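Side-chain contacts in amine Dehydrogenase (PDB 1JMX), which probably transfers electrons through two covalently bound c-type hemes, as the alpha subunit of a quinohemoprotein amine dehydrogenase: residues E90-D93 against T94-E98; R102-G106 against A107-L111; R140-W144 against L145-L149; Q150-V153 against P154-K158. All coordinates share one frame; numbering follows the deposited sequence.

Contact 1: E90-D93 against T94-E98; sequences EQFD and TQLSE
The Phe92 ring takes the methyl CD1 of Leu96 over one face, with its closest carbon, CG, lying 4.0 Å from that methyl. Glu90 CD stands at the edge of the same ring, in its plane. Val78 and Tyr80 also touch the Phe92 side chain and place it among the loop residues in front of helix 94-100. Two apolar groups suit this spot, because Leu96 is the buried residue of the first helical turn and its side chain lies close to a heme. Next to this pair, Asp93 fills the N-cap position. Its chi1 of 55° sets CG between the backbone N and the carbonyl carbon, which turns the carboxylate toward the amides of the first turn. OD2 there accepts a weak capping bond from Leu96 N at 3.5 Å, while a water links OD2 to Gln95 N. OD1 rests against Leu96 CB, also at 3.5 Å, and forms a salt bridge with Arg159, the stronger polar partner of this side chain. The backbone oxygen of Asp93 has two donors on Ser97. Ser97 N reaches it at 3.0 Å within the carbonyl plane, and Ser97 OG at 2.8 Å from well above that plane. Serine suits the site because its short hydroxyl, anti to its own carbonyl carbon, can turn back onto the preceding turn. A second water accepts from Phe92 N and reaches Ser97 OG weakly. The negative carboxylate beside the amide groups of the first turn probably interacts favourably with the helix dipole, while Arg159 would help keep it ionised.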
loop_
_atom_site.group_PDB
_atom_site.type_symbol
_atom_site.label_atom_id
_atom_site.label_comp_id
_atom_site.label_asym_id
_atom_site.label_seq_id
_atom_site.Cartn_x
_atom_site.Cartn_y
_atom_site.Cartn_z
ATOM N N GLU A 90 -13.814 0.393 -0.369
ATOM C CA GLU A 90 -14.299 -0.933 -0.729
ATOM C C GLU A 90 -15.198 -1.592 0.300
ATOM O O GLU A 90 -15.005 -1.437 1.506
ATOM C CB GLU A 90 -13.133 -1.860 -1.055
ATOM C CG GLU A 90 -12.287 -1.385 -2.203
ATOM C CD GLU A 90 -11.336 -2.443 -2.677
ATOM O OE1 GLU A 90 -10.523 -2.907 -1.861
ATOM O OE2 GLU A 90 -11.411 -2.817 -3.860
ATOM N N GLN A 91 -16.178 -2.337 -0.201
ATOM C CA GLN A 91 -17.120 -3.058 0.645
ATOM C C GLN A 91 -17.209 -4.543 0.282
ATOM O O GLN A 91 -18.091 -4.959 -0.468
ATOM C CB GLN A 91 -18.518 -2.413 0.599
ATOM C CG GLN A 91 -18.677 -1.145 1.461
ATOM C CD GLN A 91 -18.259 -1.334 2.938
ATOM O OE1 GLN A 91 -18.690 -2.278 3.633
ATOM N NE2 GLN A 91 -17.423 -0.416 3.425
ATOM N N PHE A 92 -16.252 -5.319 0.781
ATOM C CA PHE A 92 -16.206 -6.766 0.570
ATOM C C PHE A 92 -16.346 -7.389 1.953
ATOM O O PHE A 92 -16.241 -6.687 2.962
ATOM C CB PHE A 92 -14.854 -7.203 -0.016
ATOM C CG PHE A 92 -14.647 -6.816 -1.449
ATOM C CD1 PHE A 92 -15.175 -7.588 -2.472
ATOM C CD2 PHE A 92 -13.897 -5.696 -1.777
ATOM C CE1 PHE A 92 -14.958 -7.252 -3.809
ATOM C CE2 PHE A 92 -13.671 -5.347 -3.106
ATOM C CZ PHE A 92 -14.203 -6.128 -4.128
ATOM N N ASP A 93 -16.570 -8.700 2.005
ATOM C CA ASP A 93 -16.688 -9.401 3.281
ATOM C C ASP A 93 -15.337 -9.360 4.009
ATOM O O ASP A 93 -14.299 -9.194 3.372
ATOM C CB ASP A 93 -17.165 -10.843 3.057
ATOM C CG ASP A 93 -16.285 -11.614 2.089
ATOM O OD1 ASP A 93 -16.187 -11.200 0.912
ATOM O OD2 ASP A 93 -15.702 -12.638 2.506
ATOM N N THR A 94 -15.344 -9.523 5.331
ATOM C CA THR A 94 -14.112 -9.449 6.120
ATOM C C THR A 94 -13.047 -10.468 5.741
ATOM O O THR A 94 -11.867 -10.139 5.703
ATOM C CB THR A 94 -14.366 -9.536 7.651
ATOM O OG1 THR A 94 -14.983 -10.787 7.974
ATOM C CG2 THR A 94 -15.262 -8.403 8.114
ATOM N N GLN A 95 -13.459 -11.692 5.433
ATOM C CA GLN A 95 -12.501 -12.727 5.073
ATOM C C GLN A 95 -11.674 -12.333 3.852
ATOM O O GLN A 95 -10.456 -12.451 3.862
ATOM C CB GLN A 95 -13.207 -14.049 4.828
ATOM C CG GLN A 95 -12.265 -15.181 4.560
ATOM C CD GLN A 95 -12.987 -16.395 4.062
ATOM O OE1 GLN A 95 -12.980 -17.434 4.714
ATOM N NE2 GLN A 95 -13.633 -16.276 2.902
ATOM N N LEU A 96 -12.341 -11.833 2.820
ATOM C CA LEU A 96 -11.664 -11.409 1.603
ATOM C C LEU A 96 -10.831 -10.153 1.864
ATOM O O LEU A 96 -9.754 -9.994 1.304
ATOM C CB LEU A 96 -12.696 -11.151 0.486
ATOM C CG LEU A 96 -12.268 -10.954 -0.979
ATOM C CD1 LEU A 96 -11.704 -9.561 -1.230
ATOM C CD2 LEU A 96 -11.267 -12.025 -1.369
ATOM N N SER A 97 -11.333 -9.262 2.713
ATOM C CA SER A 97 -10.622 -8.015 3.027
ATOM C C SER A 97 -9.322 -8.223 3.783
ATOM O O SER A 97 -8.302 -7.657 3.424
ATOM C CB SER A 97 -11.515 -7.071 3.841
ATOM O OG SER A 97 -12.743 -6.841 3.174
ATOM N N GLU A 98 -9.374 -9.014 4.849
ATOM C CA GLU A 98 -8.199 -9.283 5.666
ATOM C C GLU A 98 -7.183 -10.146 4.949
ATOM O O GLU A 98 -5.988 -9.886 5.004
ATOM C CB GLU A 98 -8.603 -9.973 6.960
ATOM C CG GLU A 98 -9.508 -9.134 7.808
ATOM C CD GLU A 98 -9.944 -9.831 9.071
ATOM O OE1 GLU A 98 -10.021 -11.083 9.080
ATOM O OE2 GLU A 98 -10.232 -9.113 10.052
HETATM O O HOH W 1 -13.860 -3.863 2.081
HETATM O O HOH W 2 -16.209 -13.257 5.326
#

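Contact 2: R102-G106 against A107-L111; sequences RCHSG and ARVAL. With HEC (heme c), chain E.
Arg108 runs back from the short helix 107-110 across Ser105 and His104 to the heme. Its CB lies 3.6 Å from Ser105 O, beside the cap where Ser105 OG accepts from Arg108 N at 3.3 Å. The same hydroxyl also bonds to Pro494 O. The extended start of the chain (chi1 178°) lays CD over the centre of the His104 ring, 3.7 Å from the ring centroid, as a CH-pi contact. A bend at chi3 (-71°) then turns NE over His104 CG and CB, where it donates to Pro494 O. CZ sits 3.5 Å above His104 CB, and the guanidinium lies flat on the imidazole, the two planes 19° apart. This histidine closes the CXXCH signature of c-type cytochromes. Cys100 and Cys103 are the thioether cysteines, and Cys103 SG is bonded to heme CAC. His104 NE2 binds the iron at 2.0 Å, with His126 as the other axial ligand. An arginine fits here because its flat tip can stack on the ligand ring and still offer N-H groups at its edge. Arg108 NH1 donates to the propionate oxygen O1D of the heme at 2.9 Å. Arg108 NH2 donates to Leu493 O. On the remaining nitrogen of the imidazole, His104 ND1 donates to Ser105 O at 2.9 Å, in the ring plane and nearly straight, which fixes the rotation of the ring. Farther along the helix, the branched Val109 sets CG1 3.6 Å from the heme methyl CMB.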
loop_
_atom_site.group_PDB
_atom_site.type_symbol
_atom_site.label_atom_id
_atom_site.label_comp_id
_atom_site.label_asym_id
_atom_site.label_seq_id
_atom_site.Cartn_x
_atom_site.Cartn_y
_atom_site.Cartn_z
ATOM N N ARG A 102 -5.893 -6.398 2.021
ATOM C CA ARG A 102 -5.158 -5.576 2.975
ATOM C C ARG A 102 -3.872 -4.974 2.406
ATOM O O ARG A 102 -3.262 -4.107 3.016
ATOM C CB ARG A 102 -4.860 -6.363 4.254
ATOM C CG ARG A 102 -3.903 -7.509 4.071
ATOM C CD ARG A 102 -3.525 -8.099 5.406
ATOM N NE ARG A 102 -2.634 -9.246 5.267
ATOM C CZ ARG A 102 -1.318 -9.173 5.069
ATOM N NH1 ARG A 102 -0.707 -8.000 4.978
ATOM N NH2 ARG A 102 -0.602 -10.292 5.009
ATOM N N CYS A 103 -3.493 -5.426 1.220
ATOM C CA CYS A 103 -2.296 -4.950 0.540
ATOM C C CYS A 103 -2.758 -4.104 -0.634
ATOM O O CYS A 103 -2.531 -2.895 -0.675
ATOM C CB CYS A 103 -1.504 -6.153 0.043
ATOM S SG CYS A 103 -0.427 -6.841 1.286
ATOM N N HIS A 104 -3.347 -4.777 -1.616
ATOM C CA HIS A 104 -3.910 -4.125 -2.781
ATOM C C HIS A 104 -5.427 -4.202 -2.586
ATOM O O HIS A 104 -5.904 -4.761 -1.600
ATOM C CB HIS A 104 -3.473 -4.821 -4.083
ATOM C CG HIS A 104 -3.630 -6.313 -4.073
ATOM N ND1 HIS A 104 -4.855 -6.941 -4.096
ATOM C CD2 HIS A 104 -2.706 -7.300 -4.046
ATOM C CE1 HIS A 104 -4.683 -8.249 -4.082
ATOM N NE2 HIS A 104 -3.386 -8.495 -4.052
ATOM N N SER A 105 -6.179 -3.651 -3.527
ATOM C CA SER A 105 -7.633 -3.651 -3.439
ATOM C C SER A 105 -8.238 -5.044 -3.573
ATOM O O SER A 105 -7.620 -5.948 -4.122
ATOM C CB SER A 105 -8.216 -2.753 -4.535
ATOM O OG SER A 105 -8.068 -3.348 -5.810
ATOM N N GLY A 106 -9.446 -5.210 -3.047
ATOM C CA GLY A 106 -10.153 -6.467 -3.166
ATOM C C GLY A 106 -10.754 -6.553 -4.562
ATOM O O GLY A 106 -11.150 -7.628 -4.998
ATOM N N ALA A 107 -10.835 -5.414 -5.253
ATOM C CA ALA A 107 -11.377 -5.348 -6.611
ATOM C C ALA A 107 -10.452 -6.041 -7.608
ATOM O O ALA A 107 -10.914 -6.574 -8.610
ATOM C CB ALA A 107 -11.606 -3.910 -7.028
ATOM N N ARG A 108 -9.148 -6.011 -7.332
ATOM C CA ARG A 108 -8.139 -6.651 -8.179
ATOM C C ARG A 108 -8.405 -8.161 -8.222
ATOM O O ARG A 108 -8.162 -8.823 -9.225
ATOM C CB ARG A 108 -6.739 -6.375 -7.622
ATOM C CG ARG A 108 -5.614 -7.031 -8.399
ATOM C CD ARG A 108 -4.267 -6.855 -7.726
ATOM N NE ARG A 108 -3.783 -5.483 -7.792
ATOM C CZ ARG A 108 -2.560 -5.103 -7.439
ATOM N NH1 ARG A 108 -1.690 -5.992 -6.993
ATOM N NH2 ARG A 108 -2.211 -3.831 -7.511
ATOM N N VAL A 109 -8.940 -8.679 -7.124
ATOM C CA VAL A 109 -9.274 -10.086 -6.984
ATOM C C VAL A 109 -10.579 -10.389 -7.726
ATOM O O VAL A 109 -10.651 -11.341 -8.500
ATOM C CB VAL A 109 -9.451 -10.445 -5.489
ATOM C CG1 VAL A 109 -9.847 -11.899 -5.326
ATOM C CG2 VAL A 109 -8.181 -10.141 -4.721
ATOM N N ALA A 110 -11.599 -9.565 -7.484
ATOM C CA ALA A 110 -12.919 -9.721 -8.095
ATOM C C ALA A 110 -12.947 -9.498 -9.608
ATOM O O ALA A 110 -13.900 -9.888 -10.275
ATOM C CB ALA A 110 -13.920 -8.809 -7.408
ATOM N N LEU A 111 -11.902 -8.877 -10.148
ATOM C CA LEU A 111 -11.823 -8.636 -11.585
ATOM C C LEU A 111 -11.134 -9.787 -12.320
ATOM O O LEU A 111 -10.614 -9.619 -13.423
ATOM C CB LEU A 111 -11.138 -7.298 -11.880
ATOM C CG LEU A 111 -12.027 -6.076 -11.645
ATOM C CD1 LEU A 111 -11.203 -4.812 -11.668
ATOM C CD2 LEU A 111 -13.134 -6.028 -12.690
HETATM FE FE HEC E . -2.297 -10.214 -4.174
HETATM C CHA HEC E . -1.084 -9.406 -7.181
HETATM C CHB HEC E . -4.790 -11.915 -5.689
HETATM C CHC HEC E . -3.448 -11.199 -1.146
HETATM C CHD HEC E . 0.268 -8.507 -2.668
HETATM N NA HEC E . -2.833 -10.557 -6.024
HETATM C C1A HEC E . -2.222 -10.142 -7.161
HETATM C C2A HEC E . -2.914 -10.589 -8.338
HETATM C C3A HEC E . -3.968 -11.283 -7.912
HETATM C C4A HEC E . -3.907 -11.275 -6.477
HETATM C CMA HEC E . -5.013 -11.967 -8.777
HETATM C CAA HEC E . -2.487 -10.321 -9.764
HETATM C CBA HEC E . -2.085 -11.690 -10.309
HETATM C CGA HEC E . -1.579 -11.734 -11.728
HETATM O O1A HEC E . -1.484 -10.721 -12.399
HETATM O O2A HEC E . -1.259 -12.817 -12.170
HETATM N NB HEC E . -3.787 -11.304 -3.552
HETATM C C1B HEC E . -4.751 -11.955 -4.323
HETATM C C2B HEC E . -5.687 -12.705 -3.555
HETATM C C3B HEC E . -5.300 -12.535 -2.259
HETATM C C4B HEC E . -4.135 -11.642 -2.260
HETATM C CMB HEC E . -6.859 -13.546 -4.100
HETATM C CAB HEC E . -6.007 -13.206 -1.090
HETATM C CBB HEC E . -5.272 -14.396 -0.468
HETATM N NC HEC E . -1.728 -9.891 -2.309
HETATM C C1C HEC E . -2.330 -10.371 -1.166
HETATM C C2C HEC E . -1.657 -9.923 0.018
HETATM C C3C HEC E . -0.635 -9.166 -0.388
HETATM C C4C HEC E . -0.656 -9.153 -1.846
HETATM C CMC HEC E . -2.066 -10.267 1.453
HETATM C CAC HEC E . 0.236 -8.377 0.565
HETATM C CBC HEC E . 1.483 -8.999 1.164
HETATM N ND HEC E . -0.737 -9.183 -4.784
HETATM C C1D HEC E . 0.237 -8.534 -4.053
HETATM C C2D HEC E . 1.230 -7.901 -4.926
HETATM C C3D HEC E . 0.797 -8.199 -6.203
HETATM C C4D HEC E . -0.385 -8.955 -6.077
HETATM C CMD HEC E . 2.454 -7.103 -4.485
HETATM C CAD HEC E . 1.369 -7.858 -7.585
HETATM C CBD HEC E . 2.575 -6.982 -7.642
HETATM C CGD HEC E . 2.186 -5.556 -7.845
HETATM O O1D HEC E . 1.047 -5.188 -7.478
HETATM O O2D HEC E . 3.013 -4.780 -8.374
#

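Contact 3: R140-W144 against L145-L149; sequences RDRDW and LPIAL
Trp144 and Ala148 meet one turn apart at the start of helix 144-159, which an inverse gamma turn centred on Asp143 leads into. The tryptophan CG is anti to its backbone N (chi1 -161°), and this swings the indole forward along the helix until its six-membered ring lies beneath the Ala148 methyl. CB of Ala148 is 4.0 Å from the centroid of that Trp144 ring, over the face, a CH-pi contact that a residue as small as alanine allows at close range. The indole also touches a heme and Val123 of helix 116-129, so a broad aromatic group suits the place. Asp143 occupies the N-cap position, yet its side chain makes no capping bond. Its OD1 forms a salt bridge with Arg185 of a neighbouring amine dehydrogenase chain. The first backbone bond of the helix runs from Ile147 N to Asp143 O at 3.2 Å. Pro146 fits in this first turn, where its missing N-H costs no helical bond, and it sets CD 3.3 Å from Asp143 O. Arg142, bent at chi3 (74°), grips Asp141 side-on: Arg142 NE reaches Asp141 OD1 at 2.9 Å from above the carboxylate plane, whereas NH2 meets the syn lone pair of OD2. Its NH1 pairs with Glu98. Across the aliphatic part of this bent arginine runs Ile147, with CD1 of Ile147 3.7 Å from Arg142 CB.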
loop_
_atom_site.group_PDB
_atom_site.type_symbol
_atom_site.label_atom_id
_atom_site.label_comp_id
_atom_site.label_asym_id
_atom_site.label_seq_id
_atom_site.Cartn_x
_atom_site.Cartn_y
_atom_site.Cartn_z
ATOM N N ARG A 140 -0.214 -12.749 11.106
ATOM C CA ARG A 140 0.539 -13.297 12.247
ATOM C C ARG A 140 -0.370 -13.745 13.404
ATOM O O ARG A 140 0.081 -14.373 14.359
ATOM C CB ARG A 140 1.531 -12.248 12.785
ATOM C CG ARG A 140 0.872 -11.157 13.639
ATOM C CD ARG A 140 1.873 -10.253 14.354
ATOM N NE ARG A 140 2.538 -9.362 13.419
ATOM C CZ ARG A 140 2.373 -8.041 13.349
ATOM N NH1 ARG A 140 1.567 -7.404 14.178
ATOM N NH2 ARG A 140 2.959 -7.370 12.368
ATOM N N ASP A 141 -1.637 -13.360 13.337
ATOM C CA ASP A 141 -2.607 -13.696 14.370
ATOM C C ASP A 141 -3.398 -14.958 14.067
ATOM O O ASP A 141 -4.267 -15.348 14.842
ATOM C CB ASP A 141 -3.577 -12.528 14.575
ATOM C CG ASP A 141 -4.382 -12.187 13.321
ATOM O OD1 ASP A 141 -3.993 -12.550 12.184
ATOM O OD2 ASP A 141 -5.425 -11.521 13.479
ATOM N N ARG A 142 -3.081 -15.600 12.948
ATOM C CA ARG A 142 -3.791 -16.801 12.532
ATOM C C ARG A 142 -2.884 -17.718 11.704
ATOM O O ARG A 142 -1.764 -17.346 11.364
ATOM C CB ARG A 142 -5.001 -16.387 11.691
ATOM C CG ARG A 142 -4.625 -15.777 10.340
ATOM C CD ARG A 142 -5.770 -15.007 9.699
ATOM N NE ARG A 142 -5.986 -13.728 10.363
ATOM C CZ ARG A 142 -6.890 -12.828 9.990
ATOM N NH1 ARG A 142 -7.678 -13.062 8.951
ATOM N NH2 ARG A 142 -6.993 -11.686 10.655
ATOM N N ASP A 143 -3.343 -18.937 11.443
ATOM C CA ASP A 143 -2.587 -19.868 10.609
ATOM C C ASP A 143 -2.966 -19.444 9.190
ATOM O O ASP A 143 -3.896 -19.986 8.595
ATOM C CB ASP A 143 -3.030 -21.311 10.868
ATOM C CG ASP A 143 -2.715 -21.777 12.270
ATOM O OD1 ASP A 143 -1.716 -21.307 12.850
ATOM O OD2 ASP A 143 -3.466 -22.622 12.799
ATOM N N TRP A 144 -2.261 -18.442 8.680
ATOM C CA TRP A 144 -2.543 -17.885 7.365
ATOM C C TRP A 144 -2.631 -18.852 6.190
ATOM O O TRP A 144 -3.627 -18.852 5.472
ATOM C CB TRP A 144 -1.565 -16.754 7.040
ATOM C CG TRP A 144 -2.077 -15.870 5.955
ATOM C CD1 TRP A 144 -2.877 -14.781 6.104
ATOM C CD2 TRP A 144 -1.896 -16.048 4.545
ATOM N NE1 TRP A 144 -3.221 -14.275 4.878
ATOM C CE2 TRP A 144 -2.633 -15.033 3.901
ATOM C CE3 TRP A 144 -1.186 -16.969 3.763
ATOM C CZ2 TRP A 144 -2.683 -14.913 2.508
ATOM C CZ3 TRP A 144 -1.233 -16.847 2.379
ATOM C CH2 TRP A 144 -1.977 -15.826 1.766
ATOM N N LEU A 145 -1.600 -19.666 5.989
ATOM C CA LEU A 145 -1.594 -20.602 4.864
ATOM C C LEU A 145 -2.766 -21.606 4.860
ATOM O O LEU A 145 -3.485 -21.702 3.859
ATOM C CB LEU A 145 -0.225 -21.288 4.738
ATOM C CG LEU A 145 0.079 -22.121 3.491
ATOM C CD1 LEU A 145 -0.187 -21.314 2.218
ATOM C CD2 LEU A 145 1.524 -22.586 3.562
ATOM N N PRO A 146 -2.991 -22.344 5.970
ATOM C CA PRO A 146 -4.098 -23.314 6.044
ATOM C C PRO A 146 -5.476 -22.678 5.778
ATOM O O PRO A 146 -6.309 -23.240 5.064
ATOM C CB PRO A 146 -3.997 -23.820 7.479
ATOM C CG PRO A 146 -2.536 -23.793 7.723
ATOM C CD PRO A 146 -2.141 -22.450 7.168
ATOM N N ILE A 147 -5.703 -21.511 6.368
ATOM C CA ILE A 147 -6.950 -20.768 6.214
ATOM C C ILE A 147 -7.128 -20.340 4.754
ATOM O O ILE A 147 -8.211 -20.471 4.178
ATOM C CB ILE A 147 -6.943 -19.505 7.141
ATOM C CG1 ILE A 147 -7.109 -19.919 8.606
ATOM C CG2 ILE A 147 -8.016 -18.516 6.744
ATOM C CD1 ILE A 147 -6.850 -18.796 9.581
ATOM N N ALA A 148 -6.051 -19.849 4.151
ATOM C CA ALA A 148 -6.093 -19.383 2.771
ATOM C C ALA A 148 -6.361 -20.517 1.779
ATOM O O ALA A 148 -7.108 -20.345 0.821
ATOM C CB ALA A 148 -4.799 -18.657 2.426
ATOM N N LEU A 149 -5.782 -21.684 2.036
ATOM C CA LEU A 149 -5.955 -22.833 1.157
ATOM C C LEU A 149 -7.260 -23.588 1.386
ATOM O O LEU A 149 -7.911 -24.004 0.432
ATOM C CB LEU A 149 -4.776 -23.799 1.300
ATOM C CG LEU A 149 -3.383 -23.308 0.883
ATOM C CD1 LEU A 149 -2.336 -24.344 1.247
ATOM C CD2 LEU A 149 -3.348 -22.999 -0.609
#

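Contact 4: Q150-V153 against P154-K158; sequences QQVV and PDLAK
Pro154 and Val153 share the tightest packing here, as neighbours joined by a peptide bond. The proline's CD lies 3.3 Å from Val153 CB, closer than carbons usually approach, because the peptide bond between the two residues holds CD close to the branched CB. The proline ring also faces the carbonyls of the turn before it. Pro154 CG is 3.4 Å from Gln150 O, and Pro154 CD lies at the same distance from Gln151 O. With no N-H to donate, Pro154 interrupts the helical bonding, and the helix kinks at this point after a wider pi-type turn at 150-152. The next amide is held only loosely: Asp155 N makes weak bonds to both Gln151 O and Val152 O. Regular bonding then resumes, with Leu156 N on Val152 O at 2.8 Å and Ala157 N on Val153 O at 3.0 Å. Val153 turns its side chain away from this turn onto Trp119 and Val123 of helix 116-129, where a compact, branched residue fills the interface between helices. On the buried side, Val152 and Leu156 lie side by side and point the same way. A chi1 of -72° points Leu156 CG back beside its backbone N, which brings Leu156 CD1 to 3.7 Å from Val152 CG1. Leucine suits this position because its other methyl, CD2, packs on Leu96 and the side chain also touches a heme, whereas exposed Pro154, Gln150 and Gln151 lie on the outer side. This proline-kinked helix contributes Leu156 to the pocket of a heme in the cytochrome c-like heme-binding domain.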
loop_
_atom_site.group_PDB
_atom_site.type_symbol
_atom_site.label_atom_id
_atom_site.label_comp_id
_atom_site.label_asym_id
_atom_site.label_seq_id
_atom_site.Cartn_x
_atom_site.Cartn_y
_atom_site.Cartn_z
ATOM N N GLN A 150 -7.643 -23.750 2.648
ATOM C CA GLN A 150 -8.853 -24.489 2.991
ATOM C C GLN A 150 -10.152 -23.691 3.020
ATOM O O GLN A 150 -11.208 -24.225 2.704
ATOM C CB GLN A 150 -8.665 -25.218 4.319
ATOM C CG GLN A 150 -7.649 -26.344 4.258
ATOM C CD GLN A 150 -7.229 -26.825 5.635
ATOM O OE1 GLN A 150 -6.039 -26.992 5.908
ATOM N NE2 GLN A 150 -8.205 -27.038 6.517
ATOM N N GLN A 151 -10.080 -22.426 3.417
ATOM C CA GLN A 151 -11.271 -21.586 3.480
ATOM C C GLN A 151 -11.400 -20.646 2.295
ATOM O O GLN A 151 -12.419 -20.641 1.606
ATOM C CB GLN A 151 -11.274 -20.740 4.754
ATOM C CG GLN A 151 -12.197 -21.209 5.854
ATOM C CD GLN A 151 -11.648 -22.390 6.611
ATOM O OE1 GLN A 151 -12.278 -23.452 6.665
ATOM N NE2 GLN A 151 -10.467 -22.221 7.210
ATOM N N VAL A 152 -10.351 -19.864 2.060
ATOM C CA VAL A 152 -10.343 -18.862 0.999
ATOM C C VAL A 152 -10.342 -19.371 -0.438
ATOM O O VAL A 152 -11.144 -18.910 -1.248
ATOM C CB VAL A 152 -9.188 -17.846 1.196
ATOM C CG1 VAL A 152 -9.288 -16.716 0.172
ATOM C CG2 VAL A 152 -9.213 -17.281 2.621
ATOM N N VAL A 153 -9.460 -20.314 -0.763
ATOM C CA VAL A 153 -9.397 -20.837 -2.130
ATOM C C VAL A 153 -10.760 -21.347 -2.628
ATOM O O VAL A 153 -11.184 -20.988 -3.719
ATOM C CB VAL A 153 -8.281 -21.912 -2.300
ATOM C CG1 VAL A 153 -8.406 -22.605 -3.649
ATOM C CG2 VAL A 153 -6.911 -21.261 -2.170
ATOM N N PRO A 154 -11.460 -22.183 -1.829
ATOM C CA PRO A 154 -12.773 -22.719 -2.212
ATOM C C PRO A 154 -13.857 -21.636 -2.338
ATOM O O PRO A 154 -14.799 -21.779 -3.112
ATOM C CB PRO A 154 -13.092 -23.673 -1.065
ATOM C CG PRO A 154 -11.757 -24.115 -0.611
ATOM C CD PRO A 154 -10.990 -22.834 -0.594
ATOM N N ASP A 155 -13.733 -20.570 -1.551
ATOM C CA ASP A 155 -14.690 -19.468 -1.587
ATOM C C ASP A 155 -14.437 -18.657 -2.854
ATOM O O ASP A 155 -15.369 -18.324 -3.579
ATOM C CB ASP A 155 -14.535 -18.582 -0.333
ATOM C CG ASP A 155 -15.613 -17.504 -0.227
ATOM O OD1 ASP A 155 -15.263 -16.311 -0.057
ATOM O OD2 ASP A 155 -16.816 -17.853 -0.297
ATOM N N LEU A 156 -13.163 -18.382 -3.132
ATOM C CA LEU A 156 -12.763 -17.621 -4.309
ATOM C C LEU A 156 -13.205 -18.345 -5.576
ATOM O O LEU A 156 -13.604 -17.711 -6.548
ATOM C CB LEU A 156 -11.242 -17.435 -4.343
ATOM C CG LEU A 156 -10.511 -16.489 -3.391
ATOM C CD1 LEU A 156 -9.013 -16.690 -3.521
ATOM C CD2 LEU A 156 -10.876 -15.051 -3.699
ATOM N N ALA A 157 -13.133 -19.675 -5.554
ATOM C CA ALA A 157 -13.518 -20.491 -6.698
ATOM C C ALA A 157 -15.024 -20.495 -6.924
ATOM O O ALA A 157 -15.490 -20.583 -8.053
ATOM C CB ALA A 157 -13.012 -21.911 -6.523
ATOM N N LYS A 158 -15.788 -20.419 -5.845
ATOM C CA LYS A 158 -17.240 -20.405 -5.951
ATOM C C LYS A 158 -17.761 -19.021 -6.372
ATOM O O LYS A 158 -18.687 -18.907 -7.185
ATOM C CB LYS A 158 -17.859 -20.831 -4.618
ATOM C CG LYS A 158 -19.376 -20.901 -4.637
ATOM C CD LYS A 158 -19.942 -21.460 -3.331
ATOM C CE LYS A 158 -19.801 -22.978 -3.277
ATOM N NZ LYS A 158 -20.550 -23.584 -2.121
#

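In the fold
All four contacts lie within the heme-binding region of the chain and follow one another in numerical order. Contact 1 opens helix 94-100, and contact 2, its centre about 9 Å away, follows as the loop and short helix 107-110 beside the heme. Contacts 3 and 4 share helix 144-159, the first at its start and the second around its kink, with centres about 13 Å apart. The Glu90 carboxylate of contact 1 probably bonds to the amides of Gly106 and Ala107 in contact 2, while Leu156 of contact 4 packs on both Leu96 and Val109. The three helices thus converge on one heme, which they help to enclose.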